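Matching sites in glucokinase from Streptomyces griseus, a protein that probably catalyses the ATP-dependent phosphorylation of D-glucose to D-glucose 6-phosphate, as a zinc-containing kinase of the ROK family (PDB 3VGL (chain A, 1.55 Å), residues 12-17 and 29-34), and in its relative glucokinase from Thermus thermophilus (PDB 3VOV (chain B, 2.02 Å), residues 11-16 and 27-32). Structure 2 is superposed on structure 1 by the backbone atoms of these residues (RMSD 0.37 Å); each is numbered along its deposited sequence.

Structure 1 (3VGL); sequences TKIAAG and FKVATP. With ANP (phosphoaminophosphonic acid-adenylate ester), chain C.
Ile-14 and Val-31 form a hydrogen-bonded antiparallel pair in the hairpin of strands 13-19 and 29-32, at the edge of the mixed sheet in an actin-like ATPase fold. Ile-14 N donates to Val-31 O (2.8 Å), Val-31 N returns a bond to Ile-14 O, and Ala-16 and Phe-29 exchange a second pair. Past the strand end, Thr-33 N reaches Thr-12 O from above the carbonyl plane, and a water links Thr-12 O to Thr-33 O. Thr-33 OG1 bonds to Gly-10 O.

Among the apolar contacts, Ile-14 CB meets Val-31 CG1 at 3.9 Å, and Ile-14 CD1 lies against Pro-34 CD. The side chain of Phe-29 touches Ala-47 of helix 37-52.

Two side-chain carbons lie beside backbone carbonyls: Phe-29 CB is 4.0 Å from Ala-16 O, and on the other face Lys-30 CB passes Ile-14 O.

The nucleotide analogue is gripped at the start of strand 13-19: Thr-12 N and Lys-13 N both donate to ANP O2B. The Lys-13 chain, extended beyond CG (chi2 154°), carries NZ to 2.6 Å from ANP O1A.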
loop_
_atom_site.group_PDB
_atom_site.type_symbol
_atom_site.label_atom_id
_atom_site.label_comp_id
_atom_site.label_asym_id
_atom_site.label_seq_id
_atom_site.Cartn_x
_atom_site.Cartn_y
_atom_site.Cartn_z
ATOM N N THR A 12 8.833 -18.371 -20.844
ATOM C CA THR A 12 9.946 -19.278 -20.572
ATOM C C THR A 12 9.986 -20.415 -21.591
ATOM O O THR A 12 11.056 -20.753 -22.097
ATOM C CB THR A 12 9.855 -19.843 -19.113
ATOM O OG1 THR A 12 9.854 -18.742 -18.191
ATOM C CG2 THR A 12 11.039 -20.729 -18.763
ATOM N N LYS A 13 8.818 -20.988 -21.888
ATOM C CA LYS A 13 8.727 -22.234 -22.657
ATOM C C LYS A 13 7.786 -22.138 -23.841
ATOM O O LYS A 13 6.749 -21.481 -23.783
ATOM C CB LYS A 13 8.189 -23.365 -21.768
ATOM C CG LYS A 13 8.898 -23.571 -20.451
ATOM C CD LYS A 13 7.928 -24.204 -19.466
ATOM C CE LYS A 13 8.568 -24.382 -18.110
ATOM N NZ LYS A 13 7.665 -25.112 -17.183
ATOM N N ILE A 14 8.138 -22.856 -24.904
ATOM C CA ILE A 14 7.215 -23.131 -25.994
ATOM C C ILE A 14 6.845 -24.610 -25.948
ATOM O O ILE A 14 7.717 -25.474 -25.808
ATOM C CB ILE A 14 7.858 -22.771 -27.370
ATOM C CG1 ILE A 14 8.031 -21.250 -27.488
ATOM C CG2 ILE A 14 7.013 -23.332 -28.519
ATOM C CD1 ILE A 14 8.943 -20.823 -28.646
ATOM N N ALA A 15 5.551 -24.900 -26.021
ATOM C CA ALA A 15 5.077 -26.285 -26.060
ATOM C C ALA A 15 4.067 -26.463 -27.170
ATOM O O ALA A 15 3.160 -25.654 -27.331
ATOM C CB ALA A 15 4.470 -26.679 -24.743
ATOM N N ALA A 16 4.214 -27.552 -27.930
ATOM C CA ALA A 16 3.276 -27.819 -28.997
ATOM C C ALA A 16 2.846 -29.271 -28.964
ATOM O O ALA A 16 3.544 -30.138 -28.420
ATOM C CB ALA A 16 3.874 -27.469 -30.353
ATOM N N GLY A 17 1.674 -29.519 -29.521
ATOM C CA GLY A 17 1.206 -30.886 -29.664
ATOM C C GLY A 17 0.066 -31.008 -30.625
ATOM O O GLY A 17 -0.672 -30.055 -30.861
ATOM N N PHE A 29 6.016 -31.616 -28.017
ATOM C CA PHE A 29 7.287 -31.006 -28.374
ATOM C C PHE A 29 7.499 -29.831 -27.429
ATOM O O PHE A 29 6.558 -29.111 -27.141
ATOM C CB PHE A 29 7.297 -30.530 -29.831
ATOM C CG PHE A 29 8.561 -29.786 -30.223
ATOM C CD1 PHE A 29 9.577 -30.438 -30.906
ATOM C CD2 PHE A 29 8.733 -28.443 -29.887
ATOM C CE1 PHE A 29 10.746 -29.771 -31.276
ATOM C CE2 PHE A 29 9.911 -27.754 -30.243
ATOM C CZ PHE A 29 10.914 -28.431 -30.949
ATOM N N LYS A 30 8.710 -29.691 -26.899
ATOM C CA LYS A 30 9.048 -28.570 -25.998
ATOM C C LYS A 30 10.368 -27.935 -26.404
ATOM O O LYS A 30 11.311 -28.629 -26.785
ATOM C CB LYS A 30 9.165 -29.047 -24.546
ATOM C CG LYS A 30 7.989 -29.835 -24.011
ATOM C CD LYS A 30 8.288 -30.369 -22.611
ATOM C CE LYS A 30 7.155 -31.233 -22.072
ATOM N NZ LYS A 30 6.078 -30.404 -21.450
ATOM N N VAL A 31 10.448 -26.610 -26.318
ATOM C CA VAL A 31 11.723 -25.908 -26.515
ATOM C C VAL A 31 11.655 -24.608 -25.724
ATOM O O VAL A 31 10.570 -24.083 -25.520
ATOM C CB VAL A 31 12.028 -25.645 -28.021
ATOM C CG1 VAL A 31 11.086 -24.624 -28.632
ATOM C CG2 VAL A 31 13.478 -25.209 -28.222
ATOM N N ALA A 32 12.806 -24.088 -25.299
ATOM C CA ALA A 32 12.842 -22.805 -24.592
ATOM C C ALA A 32 12.463 -21.657 -25.531
ATOM O O ALA A 32 12.806 -21.653 -26.719
ATOM C CB ALA A 32 14.226 -22.559 -23.961
ATOM N N THR A 33 11.743 -20.681 -24.992
ATOM C CA THR A 33 11.393 -19.492 -25.748
ATOM C C THR A 33 12.637 -18.649 -26.000
ATOM O O THR A 33 13.290 -18.209 -25.051
ATOM C CB THR A 33 10.334 -18.679 -24.997
ATOM O OG1 THR A 33 9.270 -19.577 -24.652
ATOM C CG2 THR A 33 9.812 -17.548 -25.864
ATOM N N PRO A 34 12.965 -18.415 -27.280
ATOM C CA PRO A 34 14.112 -17.570 -27.621
ATOM C C PRO A 34 13.857 -16.098 -27.295
ATOM O O PRO A 34 12.700 -15.686 -27.173
ATOM C CB PRO A 34 14.236 -17.751 -29.140
ATOM C CG PRO A 34 13.495 -18.977 -29.463
ATOM C CD PRO A 34 12.359 -19.015 -28.481
HETATM P PB ANP C . 5.551 -20.231 -19.367
HETATM O O1B ANP C . 5.203 -18.984 -18.547
HETATM O O2B ANP C . 6.728 -20.098 -20.289
HETATM N N3B ANP C . 4.192 -20.687 -20.306
HETATM P PA ANP C . 5.316 -21.930 -17.001
HETATM O O1A ANP C . 5.939 -23.297 -16.703
HETATM O O2A ANP C . 3.827 -21.778 -17.050
HETATM O O3A ANP C . 5.999 -21.400 -18.364
HETATM O "O5'" ANP C . 5.862 -20.848 -15.942
HETATM C "C5'" ANP C . 7.258 -20.700 -15.663
HETATM C "C4'" ANP C . 7.433 -20.159 -14.261
HETATM O "O4'" ANP C . 6.706 -20.969 -13.325
HETATM C "C3'" ANP C . 8.884 -20.223 -13.853
HETATM O "O3'" ANP C . 9.091 -19.202 -12.873
HETATM C "C2'" ANP C . 8.954 -21.581 -13.204
HETATM O "O2'" ANP C . 10.021 -21.673 -12.276
HETATM C "C1'" ANP C . 7.603 -21.729 -12.519
HETATM N N9 ANP C . 7.119 -23.120 -12.580
HETATM C C8 ANP C . 6.766 -23.826 -13.670
HETATM N N7 ANP C . 6.357 -25.086 -13.316
HETATM C C5 ANP C . 6.435 -25.143 -11.975
HETATM C C6 ANP C . 6.181 -26.162 -10.916
HETATM N N6 ANP C . 5.721 -27.399 -11.234
HETATM N N1 ANP C . 6.390 -25.790 -9.635
HETATM C C2 ANP C . 6.849 -24.570 -9.264
HETATM N N3 ANP C . 7.112 -23.606 -10.177
HETATM C C4 ANP C . 6.930 -23.852 -11.489
HETATM O O HOH W 1 13.321 -19.136 -22.405
#

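Structure 2 (3VOV); sequences TKIAAG and VVVPTP.
Ile-13 and Val-29 form a hydrogen-bonded antiparallel pair: Ile-13 N donates to Val-29 O at 2.8 Å and Val-29 N returns a bond to Ile-13 O. Ala-15 and Val-27 exchange a second pair of backbone bonds. Past the strand end, Thr-31 N reaches Thr-11 O from above the carbonyl plane, while Thr-31 OG1 bonds to Gly-9 O.

Among the apolar contacts, Ile-13 CB meets Val-29 CG2 at 3.7 Å. The end of the isoleucine, CD1, lies against Pro-32 CD. The side chain of Val-27 touches Glu-53 of helix 36-54.

Two side-chain carbons lie beside backbone carbonyls: Val-27 CB is 4.0 Å from Ala-15 O, and on the other face Val-28 CB passes Ile-13 O.

The exposed Lys-12 chain bends at chi2 (-70°), which brings it across to the second strand. There its CD packs 3.9 Å from Val-28 CG1 and equally near Pro-30 CA, an aliphatic contact at the surface of the hairpin.

How the two compare
The backbone ladder is kept: Ile-14(A) pairs with Val-31(A) as Ile-13(B) does with Val-29(B), Phe-29(A) bonds to Ala-16(A) as Val-27(B) does to Ala-15(B), and the bond from Thr-33(A) N to Thr-12(A) O recurs between Thr-31(B) and Thr-11(B). The bonds from Thr-12(A) and Lys-13(A) to ANP belong to structure 1 alone; no ligand is modelled there in structure 2. The exposed Lys-12(B) is turned, and only there does its CD meet Pro-30(B) CA (3.9 Å).

In the packing, Phe-29(A) is exchanged for Val-27(B). Their CB atoms coincide within the error and keep their touch with Ala-16(A) O and Ala-15(B) O. CG of Phe-29(A) falls 0.6 Å apart from CG1 of Val-27(B), but CD1, CE1, CE2 and CZ have no counterpart in the valine, nor CG2 of Val-27(B) in Phe-29(A).

CG of Lys-30(A) and CG2 of Val-28(B) lie 1.0 Å apart, and both CB atoms touch the carbonyl O of Ile-14(A) or Ile-13(B). The positive charge of Lys-30(A) has no equivalent in Val-28(B), whose unmatched CG1 touches Lys-12(B) CD at 3.9 Å, in structure 2 alone.

Pro-30(B) adds CG and CD to Ala-32(A); both CB atoms touch Thr-12(A) O or Thr-11(B) O.

Val-31(A) and Val-29(B) are modelled in different rotamers (chi1 69° against -64°), the place of CG2 of Val-31(A) being left, yet each touches Ile-14(A) or Ile-13(B), which keep their place.

Structure 2 (3VOV)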
loop_
_atom_site.group_PDB
_atom_site.type_symbol
_atom_site.label_atom_id
_atom_site.label_comp_id
_atom_site.label_asym_id
_atom_site.label_seq_id
_atom_site.Cartn_x
_atom_site.Cartn_y
_atom_site.Cartn_z
ATOM N N THR B 11 9.197 -18.778 -20.648
ATOM C CA THR B 11 10.348 -19.687 -20.558
ATOM C C THR B 11 10.371 -20.677 -21.731
ATOM O O THR B 11 11.412 -20.864 -22.378
ATOM C CB THR B 11 10.233 -20.536 -19.273
ATOM O OG1 THR B 11 9.991 -19.683 -18.159
ATOM C CG2 THR B 11 11.484 -21.414 -19.014
ATOM N N LYS B 12 9.218 -21.314 -21.968
ATOM C CA LYS B 12 9.070 -22.443 -22.901
ATOM C C LYS B 12 7.922 -22.279 -23.899
ATOM O O LYS B 12 6.889 -21.663 -23.609
ATOM C CB LYS B 12 8.810 -23.726 -22.106
ATOM C CG LYS B 12 9.971 -24.125 -21.161
ATOM C CD LYS B 12 11.176 -24.591 -21.998
ATOM C CE LYS B 12 12.325 -25.191 -21.166
ATOM N NZ LYS B 12 11.805 -25.803 -19.924
ATOM N N ILE B 13 8.110 -22.867 -25.074
ATOM C CA ILE B 13 7.028 -23.087 -26.028
ATOM C C ILE B 13 6.670 -24.579 -25.979
ATOM O O ILE B 13 7.559 -25.428 -26.078
ATOM C CB ILE B 13 7.519 -22.777 -27.466
ATOM C CG1 ILE B 13 7.784 -21.264 -27.597
ATOM C CG2 ILE B 13 6.554 -23.377 -28.513
ATOM C CD1 ILE B 13 8.532 -20.844 -28.812
ATOM N N ALA B 14 5.372 -24.879 -25.837
ATOM C CA ALA B 14 4.854 -26.229 -25.988
ATOM C C ALA B 14 4.056 -26.388 -27.280
ATOM O O ALA B 14 3.324 -25.462 -27.709
ATOM C CB ALA B 14 3.998 -26.608 -24.771
ATOM N N ALA B 15 4.188 -27.556 -27.913
ATOM C CA ALA B 15 3.473 -27.833 -29.130
ATOM C C ALA B 15 2.940 -29.272 -29.143
ATOM O O ALA B 15 3.569 -30.159 -28.563
ATOM C CB ALA B 15 4.405 -27.580 -30.366
ATOM N N GLY B 16 1.808 -29.509 -29.782
ATOM C CA GLY B 16 1.401 -30.896 -29.982
ATOM C C GLY B 16 0.284 -30.979 -30.960
ATOM O O GLY B 16 -0.527 -30.050 -31.035
ATOM N N VAL B 27 5.955 -31.451 -27.662
ATOM C CA VAL B 27 7.310 -30.938 -27.915
ATOM C C VAL B 27 7.456 -29.751 -27.038
ATOM O O VAL B 27 6.536 -28.931 -26.913
ATOM C CB VAL B 27 7.481 -30.574 -29.409
ATOM C CG1 VAL B 27 8.736 -29.654 -29.670
ATOM C CG2 VAL B 27 7.540 -31.852 -30.236
ATOM N N VAL B 28 8.582 -29.654 -26.359
ATOM C CA VAL B 28 8.822 -28.468 -25.540
ATOM C C VAL B 28 10.212 -27.954 -25.890
ATOM O O VAL B 28 11.158 -28.760 -25.987
ATOM C CB VAL B 28 8.622 -28.749 -24.017
ATOM C CG1 VAL B 28 8.994 -27.548 -23.153
ATOM C CG2 VAL B 28 7.167 -29.247 -23.727
ATOM N N VAL B 29 10.295 -26.638 -26.151
ATOM C CA VAL B 29 11.509 -25.964 -26.559
ATOM C C VAL B 29 11.602 -24.635 -25.804
ATOM O O VAL B 29 10.600 -24.113 -25.339
ATOM C CB VAL B 29 11.555 -25.718 -28.102
ATOM C CG1 VAL B 29 11.579 -27.077 -28.875
ATOM C CG2 VAL B 29 10.368 -24.904 -28.584
ATOM N N PRO B 30 12.816 -24.087 -25.664
ATOM C CA PRO B 30 12.930 -22.790 -24.958
ATOM C C PRO B 30 12.305 -21.641 -25.773
ATOM O O PRO B 30 12.332 -21.679 -27.008
ATOM C CB PRO B 30 14.459 -22.603 -24.809
ATOM C CG PRO B 30 15.036 -24.047 -24.965
ATOM C CD PRO B 30 14.140 -24.617 -26.064
ATOM N N THR B 31 11.761 -20.627 -25.099
ATOM C CA THR B 31 11.261 -19.457 -25.823
ATOM C C THR B 31 12.429 -18.509 -26.140
ATOM O O THR B 31 13.101 -18.068 -25.223
ATOM C CB THR B 31 10.220 -18.690 -24.986
ATOM O OG1 THR B 31 9.169 -19.579 -24.584
ATOM C CG2 THR B 31 9.662 -17.507 -25.763
ATOM N N PRO B 32 12.682 -18.189 -27.427
ATOM C CA PRO B 32 13.822 -17.300 -27.747
ATOM C C PRO B 32 13.835 -15.951 -27.047
ATOM O O PRO B 32 12.785 -15.447 -26.679
ATOM C CB PRO B 32 13.706 -17.110 -29.255
ATOM C CG PRO B 32 13.064 -18.383 -29.719
ATOM C CD PRO B 32 12.063 -18.729 -28.656
#